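Local coordinates for fervidolysin (Fervidobacterium pennivorans, PDB 1R6V), which is a subtilisin-like serine protease that degrades keratin into peptides, letting the bacterium grow on native feathers, at residues 602-607 with 663-668. The protein carries 1 engineered substitution. Sequence-based numbering, arbitrary orientation.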
loop_
_atom_site.group_PDB
_atom_site.type_symbol
_atom_site.label_atom_id
_atom_site.label_comp_id
_atom_site.label_asym_id
_atom_site.label_seq_id
_atom_site.Cartn_x
_atom_site.Cartn_y
_atom_site.Cartn_z
ATOM N N SER A 602 -16.458 14.752 21.445
ATOM C CA SER A 602 -15.662 13.905 20.565
ATOM C C SER A 602 -15.950 14.262 19.115
ATOM O O SER A 602 -17.085 14.560 18.761
ATOM C CB SER A 602 -15.995 12.423 20.787
ATOM O OG SER A 602 -15.177 11.607 19.960
ATOM N N GLY A 603 -14.925 14.214 18.274
ATOM C CA GLY A 603 -15.114 14.536 16.872
ATOM C C GLY A 603 -14.274 15.733 16.467
ATOM O O GLY A 603 -13.145 15.881 16.921
ATOM N N GLN A 604 -14.822 16.592 15.617
ATOM C CA GLN A 604 -14.083 17.767 15.178
ATOM C C GLN A 604 -14.970 18.994 15.309
ATOM O O GLN A 604 -16.088 19.031 14.787
ATOM C CB GLN A 604 -13.587 17.537 13.751
ATOM C CG GLN A 604 -12.610 16.354 13.731
ATOM C CD GLN A 604 -12.237 15.891 12.342
ATOM O OE1 GLN A 604 -13.090 15.796 11.462
ATOM N NE2 GLN A 604 -10.957 15.583 12.142
ATOM N N ILE A 605 -14.471 19.989 16.036
ATOM C CA ILE A 605 -15.247 21.193 16.296
ATOM C C ILE A 605 -14.488 22.477 16.042
ATOM O O ILE A 605 -13.273 22.465 15.842
ATOM C CB ILE A 605 -15.729 21.228 17.775
ATOM C CG1 ILE A 605 -14.521 21.202 18.722
ATOM C CG2 ILE A 605 -16.663 20.050 18.062
ATOM C CD1 ILE A 605 -14.873 21.259 20.217
ATOM N N SER A 606 -15.235 23.579 16.035
ATOM C CA SER A 606 -14.675 24.918 15.884
ATOM C C SER A 606 -15.316 25.757 16.993
ATOM O O SER A 606 -16.387 25.413 17.508
ATOM C CB SER A 606 -14.996 25.523 14.506
ATOM O OG SER A 606 -14.377 24.770 13.471
ATOM N N PHE A 607 -14.654 26.854 17.354
ATOM C CA PHE A 607 -15.125 27.728 18.431
ATOM C C PHE A 607 -15.565 29.077 17.901
ATOM O O PHE A 607 -14.923 29.644 17.033
ATOM C CB PHE A 607 -14.004 27.970 19.459
ATOM C CG PHE A 607 -13.371 26.713 19.988
ATOM C CD1 PHE A 607 -14.154 25.704 20.527
ATOM C CD2 PHE A 607 -11.984 26.560 19.982
ATOM C CE1 PHE A 607 -13.576 24.556 21.060
ATOM C CE2 PHE A 607 -11.391 25.416 20.512
ATOM C CZ PHE A 607 -12.192 24.410 21.053
ATOM N N TYR A 663 -13.944 25.781 8.512
ATOM C CA TYR A 663 -13.064 26.474 9.436
ATOM C C TYR A 663 -12.112 25.510 10.112
ATOM O O TYR A 663 -12.417 24.326 10.255
ATOM C CB TYR A 663 -13.866 27.208 10.516
ATOM C CG TYR A 663 -14.488 28.497 10.025
ATOM C CD1 TYR A 663 -15.768 28.511 9.479
ATOM C CD2 TYR A 663 -13.768 29.694 10.062
ATOM C CE1 TYR A 663 -16.319 29.686 8.977
ATOM C CE2 TYR A 663 -14.309 30.875 9.562
ATOM C CZ TYR A 663 -15.585 30.858 9.022
ATOM O OH TYR A 663 -16.127 32.012 8.511
ATOM N N VAL A 664 -10.957 26.037 10.507
ATOM C CA VAL A 664 -9.948 25.264 11.222
ATOM C C VAL A 664 -10.695 24.534 12.333
ATOM O O VAL A 664 -11.593 25.093 12.984
ATOM C CB VAL A 664 -8.866 26.214 11.810
ATOM C CG1 VAL A 664 -8.093 25.532 12.914
ATOM C CG2 VAL A 664 -7.896 26.634 10.695
ATOM N N TRP A 665 -10.345 23.270 12.536
ATOM C CA TRP A 665 -11.016 22.483 13.554
ATOM C C TRP A 665 -10.070 21.881 14.573
ATOM O O TRP A 665 -8.856 21.871 14.374
ATOM C CB TRP A 665 -11.841 21.372 12.898
ATOM C CG TRP A 665 -11.013 20.361 12.154
ATOM C CD1 TRP A 665 -10.470 19.204 12.657
ATOM C CD2 TRP A 665 -10.631 20.417 10.775
ATOM N NE1 TRP A 665 -9.775 18.542 11.673
ATOM C CE2 TRP A 665 -9.857 19.261 10.508
ATOM C CE3 TRP A 665 -10.870 21.330 9.737
ATOM C CZ2 TRP A 665 -9.316 18.990 9.240
ATOM C CZ3 TRP A 665 -10.332 21.062 8.471
ATOM C CH2 TRP A 665 -9.564 19.899 8.236
ATOM N N TRP A 666 -10.661 21.406 15.665
ATOM C CA TRP A 666 -9.938 20.771 16.771
ATOM C C TRP A 666 -10.431 19.328 16.787
ATOM O O TRP A 666 -11.639 19.074 16.831
ATOM C CB TRP A 666 -10.281 21.473 18.088
ATOM C CG TRP A 666 -10.044 22.948 18.006
ATOM C CD1 TRP A 666 -10.899 23.885 17.507
ATOM C CD2 TRP A 666 -8.831 23.638 18.332
ATOM N NE1 TRP A 666 -10.293 25.117 17.495
ATOM C CE2 TRP A 666 -9.023 24.996 17.996
ATOM C CE3 TRP A 666 -7.600 23.238 18.871
ATOM C CZ2 TRP A 666 -8.030 25.962 18.180
ATOM C CZ3 TRP A 666 -6.610 24.197 19.055
ATOM C CH2 TRP A 666 -6.834 25.546 18.708
ATOM N N THR A 667 -9.487 18.398 16.749
ATOM C CA THR A 667 -9.796 16.974 16.702
ATOM C C THR A 667 -9.676 16.340 18.085
ATOM O O THR A 667 -8.596 16.324 18.670
ATOM C CB THR A 667 -8.850 16.288 15.688
ATOM O OG1 THR A 667 -9.004 16.914 14.406
ATOM C CG2 THR A 667 -9.183 14.808 15.536
ATOM N N ILE A 668 -10.793 15.834 18.593
ATOM C CA ILE A 668 -10.834 15.218 19.915
ATOM C C ILE A 668 -11.583 13.886 19.905
ATOM O O ILE A 668 -12.308 13.564 18.954
ATOM C CB ILE A 668 -11.472 16.168 20.957
ATOM C CG1 ILE A 668 -12.897 16.540 20.545
ATOM C CG2 ILE A 668 -10.598 17.399 21.115
ATOM C CD1 ILE A 668 -12.981 17.559 19.452
HETATM O O HOH W 1 -12.123 27.264 16.451
#
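Ile605 O takes a hydrogen bond from Trp666 N (2.8 Å) and a CA-H...O contact from Trp665 CA. Ile605 N answers to Trp666 O, and Gly603 and Ile668 exchange N-H and C=O, flanking the non-hydrogen-bonded pair Gln604-Thr667. This is an antiparallel ladder in the second beta-sandwich domain, pairing strand 604-610 with the C-terminal strand 666-669. Gly603 turns the corner at phi 119°, where a CB would be jammed against Ser602 O. Past the ladder, Ser606 OG bonds to Val664 O (2.8 Å) from above its carbonyl plane.

On one face Gln604 runs alongside Thr667, its NE2 giving a 3.3 Å bond to Thr667 OG1, and the Trp665 side chain points the same way beside it. Trp665 NE1, 3.2 Å from Gln604 NE2 and also a donor, bonds instead to Ile526 O; His18, probably propeptide, meets the indole. On the sandwich-core face Ile605 CG1 packs on Ile668 CD1 at 4.0 Å, with Leu558 against both. Trp666 CG, anti to its carbonyl carbon (chi1 -54°), brings the indole to Phe607, whose ring makes an offset stack on the five-membered ring (planes at 28°). At the indole edge, a water in the ring plane accepts from Trp666 NE1 (3.0 Å) and Phe607 N (2.7 Å).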